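Local structure of 5'-AMP-activated protein kinase subunit beta (Schizosaccharomyces pombe, 2QRD) at residues 38-43 with 88-93. The protein probably holds the AMP-activated protein kinase heterotrimer together and helps set its location and substrate choice, this C-terminal piece being the subunit-interaction region. Residues are numbered along the deposited sequence; the frame is centred on the assembly and turned at random.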
ATOM      1  N   CYS B  38      18.240  -9.275  -0.742  1.00 55.40           N
ATOM      2  CA  CYS B  38      17.266  -8.195  -0.752  1.00 54.30           C
ATOM      3  C   CYS B  38      16.374  -8.286   0.495  1.00 52.67           C
ATOM      4  O   CYS B  38      15.900  -9.372   0.827  1.00 52.44           O
ATOM      5  CB  CYS B  38      16.472  -8.234  -2.067  1.00 54.11           C
ATOM      6  SG  CYS B  38      15.043  -7.178  -2.069  1.00 58.77           S
ATOM      7  N   ILE B  39      16.188  -7.159   1.203  1.00 51.45           N
ATOM      8  CA  ILE B  39      15.467  -7.166   2.494  1.00 50.22           C
ATOM      9  C   ILE B  39      13.980  -7.418   2.360  1.00 49.72           C
ATOM     10  O   ILE B  39      13.314  -7.652   3.369  1.00 49.78           O
ATOM     11  CB  ILE B  39      15.666  -5.892   3.399  1.00 50.15           C
ATOM     12  CG1 ILE B  39      15.005  -4.644   2.791  1.00 50.76           C
ATOM     13  CG2 ILE B  39      17.142  -5.692   3.794  1.00 50.11           C
ATOM     14  CD1 ILE B  39      14.798  -3.520   3.797  1.00 49.76           C
ATOM     15  N   LEU B  40      13.454  -7.374   1.134  1.00 48.90           N
ATOM     16  CA  LEU B  40      12.029  -7.633   0.923  1.00 48.08           C
ATOM     17  C   LEU B  40      11.707  -9.088   1.152  1.00 48.38           C
ATOM     18  O   LEU B  40      10.575  -9.421   1.502  1.00 48.29           O
ATOM     19  CB  LEU B  40      11.549  -7.196  -0.456  1.00 47.67           C
ATOM     20  CG  LEU B  40      11.061  -5.754  -0.560  1.00 46.19           C
ATOM     21  CD1 LEU B  40      10.601  -5.485  -1.957  1.00 41.92           C
ATOM     22  CD2 LEU B  40       9.929  -5.443   0.440  1.00 46.56           C
ATOM     23  N   ASN B  41      12.705  -9.944   0.957  1.00 48.34           N
ATOM     24  CA  ASN B  41      12.548 -11.370   1.167  1.00 49.17           C
ATOM     25  C   ASN B  41      12.444 -11.748   2.637  1.00 49.81           C
ATOM     26  O   ASN B  41      12.442 -12.922   2.996  1.00 49.70           O
ATOM     27  CB  ASN B  41      13.703 -12.104   0.517  1.00 49.17           C
ATOM     28  CG  ASN B  41      13.736 -11.890  -0.929  1.00 47.44           C
ATOM     29  OD1 ASN B  41      12.709 -11.629  -1.527  1.00 46.03           O
ATOM     30  ND2 ASN B  41      14.918 -11.977  -1.521  1.00 46.96           N
ATOM     31  N   SER B  42      12.346 -10.720   3.472  1.00 50.95           N
ATOM     32  CA  SER B  42      12.211 -10.874   4.906  1.00 51.96           C
ATOM     33  C   SER B  42      10.759 -10.608   5.335  1.00 52.32           C
ATOM     34  O   SER B  42      10.074  -9.759   4.752  1.00 52.17           O
ATOM     35  CB  SER B  42      13.203  -9.930   5.599  1.00 51.85           C
ATOM     36  OG  SER B  42      12.732  -9.486   6.852  1.00 53.06           O
ATOM     37  N   ASN B  43      10.296 -11.362   6.333  1.00 52.83           N
ATOM     38  CA  ASN B  43       8.987 -11.137   6.976  1.00 53.41           C
ATOM     39  C   ASN B  43       9.035 -11.745   8.374  1.00 53.63           C
ATOM     40  O   ASN B  43       8.146 -12.460   8.805  1.00 52.75           O
ATOM     41  CB  ASN B  43       7.811 -11.697   6.142  1.00 53.53           C
ATOM     42  CG  ASN B  43       6.445 -11.110   6.555  1.00 53.01           C
ATOM     43  OD1 ASN B  43       6.366 -10.197   7.386  1.00 52.75           O
ATOM     44  ND2 ASN B  43       5.368 -11.652   5.978  1.00 50.60           N
ATOM     45  N   THR B  88      10.448   0.901   1.970  1.00 51.88           N
ATOM     46  CA  THR B  88      10.674   0.106   0.761  1.00 52.26           C
ATOM     47  C   THR B  88       9.386   0.039   0.013  1.00 52.10           C
ATOM     48  O   THR B  88       8.458  -0.617   0.446  1.00 52.43           O
ATOM     49  CB  THR B  88      11.258  -1.233   1.073  1.00 51.71           C
ATOM     50  OG1 THR B  88      12.490  -0.999   1.736  1.00 52.07           O
ATOM     51  CG2 THR B  88      11.513  -2.029  -0.198  1.00 52.47           C
ATOM     52  N   THR B  89       9.295   0.808  -1.074  1.00 52.46           N
ATOM     53  CA  THR B  89       8.094   0.738  -1.872  1.00 52.73           C
ATOM     54  C   THR B  89       8.206  -0.291  -2.962  1.00 52.73           C
ATOM     55  O   THR B  89       9.142  -0.274  -3.746  1.00 53.84           O
ATOM     56  CB  THR B  89       7.471   2.108  -2.322  1.00 53.00           C
ATOM     57  OG1 THR B  89       7.156   2.084  -3.723  1.00 55.57           O
ATOM     58  CG2 THR B  89       8.284   3.260  -1.975  1.00 51.11           C
ATOM     59  N   ALA B  90       7.261  -1.223  -2.927  1.00 52.89           N
ATOM     60  CA  ALA B  90       7.074  -2.281  -3.928  1.00 52.74           C
ATOM     61  C   ALA B  90       5.911  -1.893  -4.842  1.00 52.27           C
ATOM     62  O   ALA B  90       4.764  -1.729  -4.408  1.00 52.04           O
ATOM     63  CB  ALA B  90       6.815  -3.627  -3.251  1.00 51.66           C
ATOM     64  N   MET B  91       6.242  -1.695  -6.101  1.00 51.68           N
ATOM     65  CA  MET B  91       5.306  -1.208  -7.046  1.00 51.85           C
ATOM     66  C   MET B  91       4.933  -2.265  -8.103  1.00 51.54           C
ATOM     67  O   MET B  91       5.795  -2.955  -8.642  1.00 50.93           O
ATOM     68  CB  MET B  91       5.891   0.021  -7.689  1.00 52.89           C
ATOM     69  CG  MET B  91       5.415   0.274  -9.087  1.00 55.25           C
ATOM     70  SD  MET B  91       4.166   1.511  -9.100  1.00 66.00           S
ATOM     71  CE  MET B  91       4.830   2.500 -10.450  1.00 57.41           C
ATOM     72  N   PHE B  92       3.629  -2.378  -8.373  1.00 50.98           N
ATOM     73  CA  PHE B  92       3.115  -3.294  -9.373  1.00 50.19           C
ATOM     74  C   PHE B  92       2.544  -2.477 -10.507  1.00 49.86           C
ATOM     75  O   PHE B  92       1.787  -1.540 -10.298  1.00 49.10           O
ATOM     76  CB  PHE B  92       2.091  -4.234  -8.741  1.00 50.99           C
ATOM     77  CG  PHE B  92       2.693  -5.181  -7.742  1.00 50.06           C
ATOM     78  CD1 PHE B  92       2.670  -4.891  -6.402  1.00 51.42           C
ATOM     79  CD2 PHE B  92       3.323  -6.353  -8.159  1.00 51.89           C
ATOM     80  CE1 PHE B  92       3.252  -5.770  -5.462  1.00 53.49           C
ATOM     81  CE2 PHE B  92       3.898  -7.228  -7.232  1.00 53.26           C
ATOM     82  CZ  PHE B  92       3.864  -6.914  -5.869  1.00 51.02           C
ATOM     83  N   LYS B  93       2.958  -2.815 -11.719  1.00 50.52           N
ATOM     84  CA  LYS B  93       2.820  -1.910 -12.844  1.00 51.64           C
ATOM     85  C   LYS B  93       2.715  -2.724 -14.124  1.00 51.28           C
ATOM     86  O   LYS B  93       3.380  -3.740 -14.255  1.00 52.01           O
ATOM     87  CB  LYS B  93       4.044  -0.955 -12.863  1.00 51.46           C
ATOM     88  CG  LYS B  93       3.969   0.168 -13.890  1.00 52.96           C
ATOM     89  CD  LYS B  93       5.170   1.091 -13.750  1.00 53.58           C
ATOM     90  CE  LYS B  93       4.917   2.481 -14.350  1.00 56.04           C
ATOM     91  NZ  LYS B  93       4.346   2.431 -15.739  1.00 54.81           N
TER
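Leu40 leans out of a single 3-10 turn, residues 39-41, and meets Thr88 of strand 85-93 tip to tip. Its CB is directed at the strand; one bond further out, Leu40 CG sits 3.8 Å from Thr88 CG2. There the chain forks. Leu40 CD2 lies 3.8 Å from Thr88 CG2, while Leu40 CD1 passes that Thr88 methyl at 4.0 Å and carries on toward Ala90. Leu40 CD1 ends 4.4 Å from Ala90 CB. One isobutyl group thus spans two strand residues that share a face; Thr89, between them, points away. The Thr88 methyl is put in its place by a chi1 of -60°, which sets CG2 anti to the backbone N and leaves OG1 beside that nitrogen. OG1 hydrogen-bonds to the hydroxyl of Thr79 on the adjoining strand. Ile39 CD1 comes within 4.0 Å of Thr88 OG1 in a plain van der Waals contact. Asn41 N to Cys38 O and Ser42 N to Ile39 O hold the turn, and Leu40 N also donates to Cys38 SG at 3.6 Å and 161°, a usual length for a sulfur acceptor. Trp13 of the kinase chain ssp2 packs against Leu40 too, and the strand's other edge pairs in parallel with a strand of another protein chain. This small apolar seam packs the loop, which runs on to Asp49, Gln50 and Ser51 at the ADP site shared with the gamma subunit, against the last strand of a three-stranded antiparallel sheet, in the interaction domain of an AMPK beta subunit, where the sheet continues across the subunit boundary.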